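PDB 5T5I: tungsten-containing formylmethanofuran dehydrogenase 2 subunit C from Methanothermobacter wolfeii, which belongs to an enzyme complex that probably catalyses the reversible reduction of carbon dioxide on methanofuran to formylmethanofuran, the first step of methanogenesis. Local coordinates for residues 134-139 with 160-165; 164-169 with 188-193; 179-184 with 198-203. One frame throughout, in Å; residues are numbered along the deposited sequence.

Contact 1 of 3, residues 134-139 with 160-165; sequences DYVGSS and NEIGEY. With CA (calcium ion), chain B.
Tyr135 N donates to Asn160 O, and further along Gly163 N donates to Val136 O in a nearly straight bond of 2.7 Å. Each segment carries a type II turn, Tyr135 to Ser138 and Glu161 to Glu164, with a glycine at positive phi, and the two lie in register. This repetition, turn upon turn between parallel strands, is that of a parallel beta-helix, here joining two successive coils. One water donates to both Gly137 O and Glu164 O.

Asp134 OD1 accepts Asn160 N (2.9 Å) on its anti side, while OD2 is bound by Ser94 of the FwdD subunit. Ser139 grips Glu164 OE1 twice, through N (3.0 Å) and OG (2.7 Å). Set between its backbone N and carbonyl carbon (chi1 71°), Ser139 OG also binds the calcium ion at 2.7 Å. Glu164 probably orients it; Glu164 OE2 lies 3.2 Å from the ion and pairs with a basic side chain of a neighbouring subunit. Asp143 O and an acidic side chain of a neighbouring subunit complete the binding atoms, and Tyr140 belongs to the site.

The Tyr135 ring runs alongside Glu161, planes 57° apart, Tyr135 OH 2.8 Å from Glu161 OE2; Arg141 bonds the hydroxyl, a neighbouring subunit's basic side chain Glu161. Val136 packs against Ile162.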
ATOM      1  N   ASP C 134      22.095  30.418  -7.639  1.00 23.36           N
ATOM      2  CA  ASP C 134      22.010  30.055  -6.229  1.00 22.25           C
ATOM      3  C   ASP C 134      22.525  31.232  -5.399  1.00 24.25           C
ATOM      4  O   ASP C 134      23.194  32.123  -5.937  1.00 20.97           O
ATOM      5  CB  ASP C 134      22.887  28.815  -5.939  1.00 24.71           C
ATOM      6  CG  ASP C 134      22.543  27.594  -6.782  1.00 28.39           C
ATOM      7  OD1 ASP C 134      21.473  26.994  -6.548  1.00 27.36           O
ATOM      8  OD2 ASP C 134      23.350  27.235  -7.676  1.00 27.77           O
ATOM      9  N   TYR C 135      22.224  31.229  -4.085  1.00 21.63           N
ATOM     10  CA  TYR C 135      22.777  32.183  -3.125  1.00 21.35           C
ATOM     11  C   TYR C 135      22.485  33.672  -3.416  1.00 24.34           C
ATOM     12  O   TYR C 135      23.355  34.525  -3.207  1.00 23.51           O
ATOM     13  CB  TYR C 135      24.310  31.961  -2.981  1.00 21.71           C
ATOM     14  CG  TYR C 135      24.706  30.585  -2.476  1.00 23.29           C
ATOM     15  CD1 TYR C 135      24.446  30.200  -1.166  1.00 25.32           C
ATOM     16  CD2 TYR C 135      25.394  29.694  -3.288  1.00 22.76           C
ATOM     17  CE1 TYR C 135      24.805  28.935  -0.699  1.00 25.32           C
ATOM     18  CE2 TYR C 135      25.766  28.433  -2.829  1.00 22.74           C
ATOM     19  CZ  TYR C 135      25.473  28.059  -1.533  1.00 26.97           C
ATOM     20  OH  TYR C 135      25.847  26.814  -1.080  1.00 28.11           O
ATOM     21  N   VAL C 136      21.252  33.997  -3.836  1.00 20.24           N
ATOM     22  CA  VAL C 136      20.865  35.390  -4.007  1.00 19.19           C
ATOM     23  C   VAL C 136      20.838  35.971  -2.584  1.00 24.67           C
ATOM     24  O   VAL C 136      20.197  35.385  -1.709  1.00 24.07           O
ATOM     25  CB  VAL C 136      19.469  35.566  -4.661  1.00 21.58           C
ATOM     26  CG1 VAL C 136      19.067  37.038  -4.691  1.00 21.52           C
ATOM     27  CG2 VAL C 136      19.419  34.976  -6.071  1.00 20.94           C
ATOM     28  N   GLY C 137      21.539  37.080  -2.367  1.00 22.57           N
ATOM     29  CA  GLY C 137      21.582  37.746  -1.068  1.00 23.01           C
ATOM     30  C   GLY C 137      22.064  36.886   0.086  1.00 26.03           C
ATOM     31  O   GLY C 137      21.545  36.999   1.193  1.00 26.55           O
ATOM     32  N   SER C 138      23.061  36.034  -0.155  1.00 22.29           N
ATOM     33  CA  SER C 138      23.608  35.105   0.847  1.00 21.58           C
ATOM     34  C   SER C 138      24.786  35.697   1.647  1.00 23.93           C
ATOM     35  O   SER C 138      25.200  36.834   1.431  1.00 23.81           O
ATOM     36  CB  SER C 138      24.098  33.839   0.142  1.00 23.25           C
ATOM     37  OG  SER C 138      25.323  34.116  -0.513  1.00 28.94           O
ATOM     38  N   SER C 139      25.330  34.888   2.555  1.00 19.06           N
ATOM     39  CA  SER C 139      26.540  35.202   3.308  1.00 20.21           C
ATOM     40  C   SER C 139      27.747  34.567   2.556  1.00 24.66           C
ATOM     41  O   SER C 139      27.576  33.985   1.482  1.00 24.74           O
ATOM     42  CB  SER C 139      26.453  34.620   4.721  1.00 22.28           C
ATOM     43  OG  SER C 139      26.564  33.204   4.758  1.00 26.37           O
ATOM     44  N   ASN C 160      18.901  27.638  -5.411  1.00 24.10           N
ATOM     45  CA  ASN C 160      18.953  27.237  -4.008  1.00 23.45           C
ATOM     46  C   ASN C 160      19.493  28.282  -3.074  1.00 24.95           C
ATOM     47  O   ASN C 160      20.315  29.111  -3.456  1.00 24.35           O
ATOM     48  CB  ASN C 160      19.837  25.996  -3.834  1.00 21.64           C
ATOM     49  CG  ASN C 160      19.301  24.717  -4.416  1.00 33.89           C
ATOM     50  OD1 ASN C 160      18.209  24.652  -4.969  1.00 25.39           O
ATOM     51  ND2 ASN C 160      20.027  23.641  -4.207  1.00 28.67           N
ATOM     52  N   GLU C 161      19.092  28.155  -1.806  1.00 20.74           N
ATOM     53  CA  GLU C 161      19.640  28.902  -0.684  1.00 20.50           C
ATOM     54  C   GLU C 161      19.593  30.423  -0.843  1.00 24.76           C
ATOM     55  O   GLU C 161      20.534  31.124  -0.455  1.00 23.37           O
ATOM     56  CB  GLU C 161      21.077  28.402  -0.401  1.00 20.65           C
ATOM     57  CG  GLU C 161      21.144  26.918  -0.056  1.00 22.03           C
ATOM     58  CD  GLU C 161      22.557  26.445   0.210  1.00 34.07           C
ATOM     59  OE1 GLU C 161      23.056  26.646   1.342  1.00 25.40           O
ATOM     60  OE2 GLU C 161      23.206  25.967  -0.748  1.00 24.66           O
ATOM     61  N   ILE C 162      18.478  30.949  -1.378  1.00 22.37           N
ATOM     62  CA  ILE C 162      18.356  32.391  -1.476  1.00 23.58           C
ATOM     63  C   ILE C 162      18.201  32.922  -0.028  1.00 25.65           C
ATOM     64  O   ILE C 162      17.591  32.261   0.822  1.00 25.61           O
ATOM     65  CB  ILE C 162      17.203  32.875  -2.415  1.00 28.66           C
ATOM     66  CG1 ILE C 162      15.816  32.543  -1.864  1.00 30.54           C
ATOM     67  CG2 ILE C 162      17.352  32.336  -3.865  1.00 27.67           C
ATOM     68  CD1 ILE C 162      14.821  33.588  -2.223  1.00 40.86           C
ATOM     69  N   GLY C 163      18.837  34.037   0.259  1.00 21.83           N
ATOM     70  CA  GLY C 163      18.815  34.624   1.595  1.00 22.22           C
ATOM     71  C   GLY C 163      19.460  33.778   2.679  1.00 24.96           C
ATOM     72  O   GLY C 163      19.061  33.839   3.844  1.00 24.52           O
ATOM     73  N   GLU C 164      20.465  32.986   2.313  1.00 22.12           N
ATOM     74  CA  GLU C 164      21.207  32.138   3.254  1.00 19.75           C
ATOM     75  C   GLU C 164      21.870  33.003   4.348  1.00 23.14           C
ATOM     76  O   GLU C 164      22.587  33.944   4.026  1.00 22.65           O
ATOM     77  CB  GLU C 164      22.235  31.299   2.470  1.00 20.56           C
ATOM     78  CG  GLU C 164      23.162  30.419   3.307  1.00 24.36           C
ATOM     79  CD  GLU C 164      24.619  30.836   3.354  1.00 35.09           C
ATOM     80  OE1 GLU C 164      24.927  31.979   2.956  1.00 29.25           O
ATOM     81  OE2 GLU C 164      25.438  30.069   3.905  1.00 30.00           O
ATOM     82  N   TYR C 165      21.554  32.730   5.635  1.00 20.47           N
ATOM     83  CA  TYR C 165      22.040  33.505   6.801  1.00 20.77           C
ATOM     84  C   TYR C 165      21.642  35.017   6.732  1.00 24.00           C
ATOM     85  O   TYR C 165      22.342  35.872   7.274  1.00 24.67           O
ATOM     86  CB  TYR C 165      23.568  33.336   7.025  1.00 21.89           C
ATOM     87  CG  TYR C 165      23.970  32.073   7.756  1.00 22.93           C
ATOM     88  CD1 TYR C 165      23.880  31.984   9.138  1.00 24.29           C
ATOM     89  CD2 TYR C 165      24.489  30.985   7.069  1.00 23.25           C
ATOM     90  CE1 TYR C 165      24.271  30.829   9.820  1.00 22.29           C
ATOM     91  CE2 TYR C 165      24.888  29.829   7.733  1.00 23.97           C
ATOM     92  CZ  TYR C 165      24.766  29.749   9.109  1.00 28.76           C
ATOM     93  OH  TYR C 165      25.156  28.599   9.742  1.00 28.36           O
TER
HETATM   94 CA    CA B 508      27.840  31.091   5.794  1.00 25.92          CA
HETATM   95  O   HOH W   1      22.380  36.678   3.716  1.00 19.22           O

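Contact 2 of 3, residues 164-169 with 188-193; sequences EYMNGG and GLIIIE
Gly168 and Gly188 bring their CA atoms within 3.9 Å of each other where the chain turns the corner at 168-169, and Leu189 N, on strand 187-192, donates to Gly169 O at 3.2 Å. The side chain that fills the angle between the two segments is Met166. Its CG lies anti to the backbone N (chi1 -157°) and the chain beyond is fully extended, which carries the thioether across to the strand. There SD meets Ile190 CG1 at 3.8 Å as the two side chains pass antiparallel, and CE ends 3.8 Å from Leu189 O. The backbone angles of Gly188 alone call for glycine, since a CB would be jammed against the preceding carbonyl O; Met166 CE and the oxygens of Gly168 and Gly169 would crowd it further. An alanine at Met166 would probably leave a gap beside Ile190 CG1 and along the backbone of Leu189, since SD and CE make these contacts. Backbone bonds from Met166 to Asn186 and Asn187 are further ties between the coils. With a single backbone bond between these two segments and otherwise uncharged surfaces, their join rests on close glycine packing at the corner and on dispersion forces around one thioether.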
ATOM      1  N   GLU C 164      20.465  32.986   2.313  1.00 22.12           N
ATOM      2  CA  GLU C 164      21.207  32.138   3.254  1.00 19.75           C
ATOM      3  C   GLU C 164      21.870  33.003   4.348  1.00 23.14           C
ATOM      4  O   GLU C 164      22.587  33.944   4.026  1.00 22.65           O
ATOM      5  CB  GLU C 164      22.235  31.299   2.470  1.00 20.56           C
ATOM      6  CG  GLU C 164      23.162  30.419   3.307  1.00 24.36           C
ATOM      7  CD  GLU C 164      24.619  30.836   3.354  1.00 35.09           C
ATOM      8  OE1 GLU C 164      24.927  31.979   2.956  1.00 29.25           O
ATOM      9  OE2 GLU C 164      25.438  30.069   3.905  1.00 30.00           O
ATOM     10  N   TYR C 165      21.554  32.730   5.635  1.00 20.47           N
ATOM     11  CA  TYR C 165      22.040  33.505   6.801  1.00 20.77           C
ATOM     12  C   TYR C 165      21.642  35.017   6.732  1.00 24.00           C
ATOM     13  O   TYR C 165      22.342  35.872   7.274  1.00 24.67           O
ATOM     14  CB  TYR C 165      23.568  33.336   7.025  1.00 21.89           C
ATOM     15  CG  TYR C 165      23.970  32.073   7.756  1.00 22.93           C
ATOM     16  CD1 TYR C 165      23.880  31.984   9.138  1.00 24.29           C
ATOM     17  CD2 TYR C 165      24.489  30.985   7.069  1.00 23.25           C
ATOM     18  CE1 TYR C 165      24.271  30.829   9.820  1.00 22.29           C
ATOM     19  CE2 TYR C 165      24.888  29.829   7.733  1.00 23.97           C
ATOM     20  CZ  TYR C 165      24.766  29.749   9.109  1.00 28.76           C
ATOM     21  OH  TYR C 165      25.156  28.599   9.742  1.00 28.36           O
ATOM     22  N   MET C 166      20.490  35.336   6.124  1.00 20.67           N
ATOM     23  CA  MET C 166      20.023  36.723   5.985  1.00 19.97           C
ATOM     24  C   MET C 166      19.858  37.373   7.355  1.00 23.85           C
ATOM     25  O   MET C 166      19.351  36.735   8.271  1.00 23.83           O
ATOM     26  CB  MET C 166      18.685  36.757   5.218  1.00 22.53           C
ATOM     27  CG  MET C 166      18.385  38.053   4.553  1.00 26.09           C
ATOM     28  SD  MET C 166      16.765  37.925   3.757  1.00 29.25           S
ATOM     29  CE  MET C 166      16.569  39.541   3.140  1.00 27.56           C
ATOM     30  N   ASN C 167      20.301  38.622   7.487  1.00 22.25           N
ATOM     31  CA  ASN C 167      20.246  39.401   8.726  1.00 23.71           C
ATOM     32  C   ASN C 167      19.643  40.820   8.530  1.00 29.72           C
ATOM     33  O   ASN C 167      20.049  41.762   9.209  1.00 31.59           O
ATOM     34  CB  ASN C 167      21.672  39.521   9.267  1.00 26.11           C
ATOM     35  CG  ASN C 167      21.758  39.784  10.734  1.00 46.68           C
ATOM     36  OD1 ASN C 167      20.793  39.604  11.497  1.00 38.02           O
ATOM     37  ND2 ASN C 167      22.932  40.226  11.155  1.00 42.60           N
ATOM     38  N   GLY C 168      18.708  40.954   7.603  1.00 26.86           N
ATOM     39  CA  GLY C 168      18.079  42.230   7.253  1.00 26.86           C
ATOM     40  C   GLY C 168      17.909  42.378   5.753  1.00 30.00           C
ATOM     41  O   GLY C 168      18.445  41.586   4.978  1.00 29.58           O
ATOM     42  N   GLY C 169      17.188  43.406   5.350  1.00 25.47           N
ATOM     43  CA  GLY C 169      16.921  43.674   3.947  1.00 24.91           C
ATOM     44  C   GLY C 169      15.725  42.902   3.428  1.00 27.79           C
ATOM     45  O   GLY C 169      14.946  42.326   4.201  1.00 27.11           O
ATOM     46  N   GLY C 188      15.019  39.756   8.307  1.00 25.65           N
ATOM     47  CA  GLY C 188      14.719  40.189   6.950  1.00 26.27           C
ATOM     48  C   GLY C 188      13.405  39.633   6.453  1.00 28.30           C
ATOM     49  O   GLY C 188      12.653  38.998   7.207  1.00 27.01           O
ATOM     50  N   LEU C 189      13.114  39.903   5.186  1.00 25.28           N
ATOM     51  CA  LEU C 189      11.875  39.474   4.540  1.00 23.86           C
ATOM     52  C   LEU C 189      12.185  38.864   3.173  1.00 26.98           C
ATOM     53  O   LEU C 189      12.892  39.472   2.376  1.00 25.21           O
ATOM     54  CB  LEU C 189      10.898  40.674   4.409  1.00 23.36           C
ATOM     55  CG  LEU C 189       9.649  40.481   3.546  1.00 26.78           C
ATOM     56  CD1 LEU C 189       8.749  39.378   4.093  1.00 25.70           C
ATOM     57  CD2 LEU C 189       8.861  41.801   3.421  1.00 30.02           C
ATOM     58  N   ILE C 190      11.673  37.658   2.920  1.00 23.52           N
ATOM     59  CA  ILE C 190      11.778  36.989   1.624  1.00 21.67           C
ATOM     60  C   ILE C 190      10.348  36.776   1.127  1.00 25.26           C
ATOM     61  O   ILE C 190       9.544  36.148   1.824  1.00 23.59           O
ATOM     62  CB  ILE C 190      12.545  35.652   1.681  1.00 23.91           C
ATOM     63  CG1 ILE C 190      14.014  35.883   2.103  1.00 23.43           C
ATOM     64  CG2 ILE C 190      12.502  34.925   0.309  1.00 25.49           C
ATOM     65  CD1 ILE C 190      14.739  34.607   2.546  1.00 23.12           C
ATOM     66  N   ILE C 191      10.036  37.275  -0.079  1.00 22.89           N
ATOM     67  CA  ILE C 191       8.730  37.047  -0.711  1.00 22.84           C
ATOM     68  C   ILE C 191       8.972  36.225  -1.992  1.00 26.00           C
ATOM     69  O   ILE C 191       9.684  36.674  -2.878  1.00 26.35           O
ATOM     70  CB  ILE C 191       7.952  38.352  -1.030  1.00 25.74           C
ATOM     71  CG1 ILE C 191       7.660  39.160   0.259  1.00 26.75           C
ATOM     72  CG2 ILE C 191       6.635  38.001  -1.777  1.00 26.69           C
ATOM     73  CD1 ILE C 191       7.096  40.566   0.024  1.00 32.01           C
ATOM     74  N   ILE C 192       8.349  35.053  -2.097  1.00 24.44           N
ATOM     75  CA  ILE C 192       8.408  34.200  -3.296  1.00 24.34           C
ATOM     76  C   ILE C 192       6.994  34.213  -3.908  1.00 26.58           C
ATOM     77  O   ILE C 192       6.047  33.695  -3.309  1.00 25.86           O
ATOM     78  CB  ILE C 192       8.932  32.776  -2.947  1.00 26.64           C
ATOM     79  CG1 ILE C 192      10.390  32.852  -2.386  1.00 26.86           C
ATOM     80  CG2 ILE C 192       8.883  31.848  -4.182  1.00 26.29           C
ATOM     81  CD1 ILE C 192      10.739  31.761  -1.443  1.00 33.32           C
ATOM     82  N   GLU C 193       6.834  34.850  -5.070  1.00 23.93           N
ATOM     83  CA  GLU C 193       5.518  34.968  -5.695  1.00 23.73           C
ATOM     84  C   GLU C 193       5.088  33.673  -6.392  1.00 28.52           C
ATOM     85  O   GLU C 193       3.898  33.441  -6.561  1.00 28.29           O
ATOM     86  CB  GLU C 193       5.443  36.185  -6.623  1.00 24.93           C
ATOM     87  CG  GLU C 193       5.767  37.484  -5.895  1.00 28.50           C
ATOM     88  CD  GLU C 193       5.589  38.767  -6.687  1.00 50.12           C
ATOM     89  OE1 GLU C 193       5.370  38.694  -7.917  1.00 41.28           O
ATOM     90  OE2 GLU C 193       5.725  39.853  -6.081  1.00 45.02           O
TER

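Contact 3 of 3, residues 179-184 with 198-203; sequences IMPGIH and ARAGGE
His184 and Glu203 both hold CG anti to their carbonyl carbons (chi1 -73° and -64°), which starts the two side chains off in the same direction; the turn of the imidazole about chi2 and the extended chain of Glu203 then lay ring and carboxylate arm alongside one another. Glu203 CB lies over one face of the ring in a CH-pi contact, 4.0 Å from the centroid and offset toward the rim, while OE2 comes to 3.4 Å from His184 CE1. The polar ends are claimed by a neighbouring subunit: His184 NE2 bonds to an acidic side chain there, and Glu203 OE1 and OE2 to an aromatic and a basic one. A water bridges His184 ND1 and Glu203 O.

At the other end Met180 and Arg199 form a similar pair, Met180 CG against Arg199 CB at 3.7 Å, and the guanidinium reaches on to an acidic side chain and the backbone of the neighbouring subunit. On the opposite side of the turns, Pro181 CG rests on Ala200 CB (4.0 Å).

Three backbone bonds tie the segments together: Met180 N to Ala198 O (3.0 Å), Gly201 N to Pro181 O (2.9 Å) and His184 N to Gly202 O (3.0 Å).

Ile179 and Ala198 form a parallel bridge just before two type II turns, Met180 to Ile183 and Arg199 to Gly202. Stacked turns with side chains in equivalent positions one above another are characteristic of successive coils of a parallel beta-helix.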
ATOM      1  N   ILE C 179      15.258  24.704  -3.798  1.00 22.28           N
ATOM      2  CA  ILE C 179      15.170  24.270  -2.403  1.00 20.64           C
ATOM      3  C   ILE C 179      15.900  25.194  -1.437  1.00 22.51           C
ATOM      4  O   ILE C 179      16.780  25.951  -1.820  1.00 22.22           O
ATOM      5  CB  ILE C 179      15.625  22.799  -2.226  1.00 22.69           C
ATOM      6  CG1 ILE C 179      17.140  22.618  -2.525  1.00 21.74           C
ATOM      7  CG2 ILE C 179      14.768  21.870  -3.080  1.00 23.99           C
ATOM      8  CD1 ILE C 179      17.709  21.260  -2.078  1.00 24.23           C
ATOM      9  N   MET C 180      15.493  25.128  -0.177  1.00 19.60           N
ATOM     10  CA  MET C 180      16.107  25.807   0.966  1.00 18.47           C
ATOM     11  C   MET C 180      16.173  27.347   0.895  1.00 21.28           C
ATOM     12  O   MET C 180      17.176  27.919   1.336  1.00 19.29           O
ATOM     13  CB  MET C 180      17.508  25.215   1.230  1.00 20.16           C
ATOM     14  CG  MET C 180      17.488  23.698   1.350  1.00 22.97           C
ATOM     15  SD  MET C 180      19.023  22.833   1.799  1.00 25.72           S
ATOM     16  CE  MET C 180      20.029  23.074   0.325  1.00 21.59           C
ATOM     17  N   PRO C 181      15.102  28.053   0.454  1.00 19.75           N
ATOM     18  CA  PRO C 181      15.124  29.522   0.556  1.00 19.76           C
ATOM     19  C   PRO C 181      15.033  29.922   2.033  1.00 23.46           C
ATOM     20  O   PRO C 181      14.311  29.275   2.799  1.00 21.92           O
ATOM     21  CB  PRO C 181      13.869  29.950  -0.210  1.00 22.11           C
ATOM     22  CG  PRO C 181      12.920  28.816  -0.028  1.00 26.97           C
ATOM     23  CD  PRO C 181      13.791  27.571  -0.040  1.00 22.31           C
ATOM     24  N   GLY C 182      15.801  30.930   2.428  1.00 20.81           N
ATOM     25  CA  GLY C 182      15.847  31.389   3.815  1.00 21.54           C
ATOM     26  C   GLY C 182      16.555  30.457   4.788  1.00 25.57           C
ATOM     27  O   GLY C 182      16.341  30.555   6.006  1.00 24.27           O
ATOM     28  N   ILE C 183      17.408  29.545   4.270  1.00 21.71           N
ATOM     29  CA  ILE C 183      18.210  28.623   5.098  1.00 21.39           C
ATOM     30  C   ILE C 183      19.011  29.442   6.141  1.00 24.44           C
ATOM     31  O   ILE C 183      19.670  30.403   5.772  1.00 22.93           O
ATOM     32  CB  ILE C 183      19.137  27.718   4.231  1.00 24.72           C
ATOM     33  CG1 ILE C 183      19.854  26.626   5.084  1.00 25.52           C
ATOM     34  CG2 ILE C 183      20.156  28.533   3.417  1.00 24.95           C
ATOM     35  CD1 ILE C 183      19.095  25.336   5.202  1.00 30.78           C
ATOM     36  N   HIS C 184      18.902  29.094   7.433  1.00 22.77           N
ATOM     37  CA  HIS C 184      19.605  29.809   8.533  1.00 21.52           C
ATOM     38  C   HIS C 184      19.271  31.304   8.617  1.00 23.08           C
ATOM     39  O   HIS C 184      20.044  32.054   9.186  1.00 22.89           O
ATOM     40  CB  HIS C 184      21.138  29.637   8.452  1.00 21.65           C
ATOM     41  CG  HIS C 184      21.645  28.296   8.825  1.00 23.75           C
ATOM     42  ND1 HIS C 184      21.656  27.871  10.137  1.00 25.49           N
ATOM     43  CD2 HIS C 184      22.229  27.365   8.052  1.00 24.65           C
ATOM     44  CE1 HIS C 184      22.210  26.669  10.108  1.00 25.06           C
ATOM     45  NE2 HIS C 184      22.585  26.344   8.868  1.00 24.99           N
ATOM     46  N   ALA C 198      11.127  22.620  -1.881  1.00 23.22           N
ATOM     47  CA  ALA C 198      11.232  22.107  -0.513  1.00 22.56           C
ATOM     48  C   ALA C 198      12.073  22.969   0.420  1.00 24.99           C
ATOM     49  O   ALA C 198      12.856  23.811  -0.016  1.00 24.06           O
ATOM     50  CB  ALA C 198      11.829  20.704  -0.538  1.00 23.43           C
ATOM     51  N   ARG C 199      11.909  22.698   1.716  1.00 22.35           N
ATOM     52  CA  ARG C 199      12.721  23.196   2.820  1.00 22.05           C
ATOM     53  C   ARG C 199      12.755  24.710   3.007  1.00 24.43           C
ATOM     54  O   ARG C 199      13.794  25.240   3.413  1.00 22.59           O
ATOM     55  CB  ARG C 199      14.163  22.640   2.665  1.00 20.30           C
ATOM     56  CG  ARG C 199      14.214  21.126   2.595  1.00 24.19           C
ATOM     57  CD  ARG C 199      15.553  20.574   2.119  1.00 21.65           C
ATOM     58  NE  ARG C 199      15.432  19.133   1.915  1.00 21.43           N
ATOM     59  CZ  ARG C 199      16.406  18.307   1.551  1.00 21.53           C
ATOM     60  NH1 ARG C 199      17.639  18.759   1.375  1.00 19.93           N
ATOM     61  NH2 ARG C 199      16.163  17.012   1.409  1.00 18.44           N
ATOM     62  N   ALA C 200      11.628  25.404   2.799  1.00 22.38           N
ATOM     63  CA  ALA C 200      11.600  26.851   3.036  1.00 23.31           C
ATOM     64  C   ALA C 200      11.801  27.110   4.532  1.00 24.55           C
ATOM     65  O   ALA C 200      11.202  26.433   5.359  1.00 22.48           O
ATOM     66  CB  ALA C 200      10.268  27.457   2.580  1.00 24.41           C
ATOM     67  N   GLY C 201      12.697  28.029   4.856  1.00 22.00           N
ATOM     68  CA  GLY C 201      12.959  28.385   6.239  1.00 21.97           C
ATOM     69  C   GLY C 201      13.706  27.343   7.053  1.00 23.16           C
ATOM     70  O   GLY C 201      13.698  27.421   8.285  1.00 20.99           O
ATOM     71  N   GLY C 202      14.357  26.380   6.382  1.00 19.35           N
ATOM     72  CA  GLY C 202      15.140  25.352   7.057  1.00 20.21           C
ATOM     73  C   GLY C 202      16.157  25.984   7.987  1.00 22.37           C
ATOM     74  O   GLY C 202      16.877  26.891   7.574  1.00 20.07           O
ATOM     75  N   GLU C 203      16.133  25.597   9.266  1.00 20.80           N
ATOM     76  CA  GLU C 203      17.033  26.109  10.307  1.00 20.95           C
ATOM     77  C   GLU C 203      16.954  27.647  10.521  1.00 23.98           C
ATOM     78  O   GLU C 203      17.890  28.242  11.050  1.00 23.42           O
ATOM     79  CB  GLU C 203      18.473  25.641  10.031  1.00 21.52           C
ATOM     80  CG  GLU C 203      18.612  24.132  10.121  1.00 25.58           C
ATOM     81  CD  GLU C 203      19.937  23.647   9.583  1.00 36.98           C
ATOM     82  OE1 GLU C 203      20.044  23.447   8.353  1.00 27.55           O
ATOM     83  OE2 GLU C 203      20.885  23.508  10.392  1.00 27.11           O
TER
HETATM   84  O   HOH W   2      20.130  29.266  12.244  1.00 31.51           O

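In the fold
The three contacts join neighbouring coils of one parallel beta-helix, their centres about 9 to 11 Å apart. Contact 1 comes first along the chain and closes before contact 3 opens; contact 2 begins on Glu164 and Tyr165, where contact 1 ends, and its segments alternate with those of contact 3. Strands 151-154, 170-173, 187-192 and 208-211 run parallel through this region. Between contacts 1 and 3 the turns continue the stack: the Tyr165 ring lies on that of His184, and Ile162 O probably accepts Gly182 N. Inside, Ile190 of contact 2 packs on Ile162 and Gly182. Contacts 1 and 3 thus build a surface that meets other subunits, with calcium at contact 1.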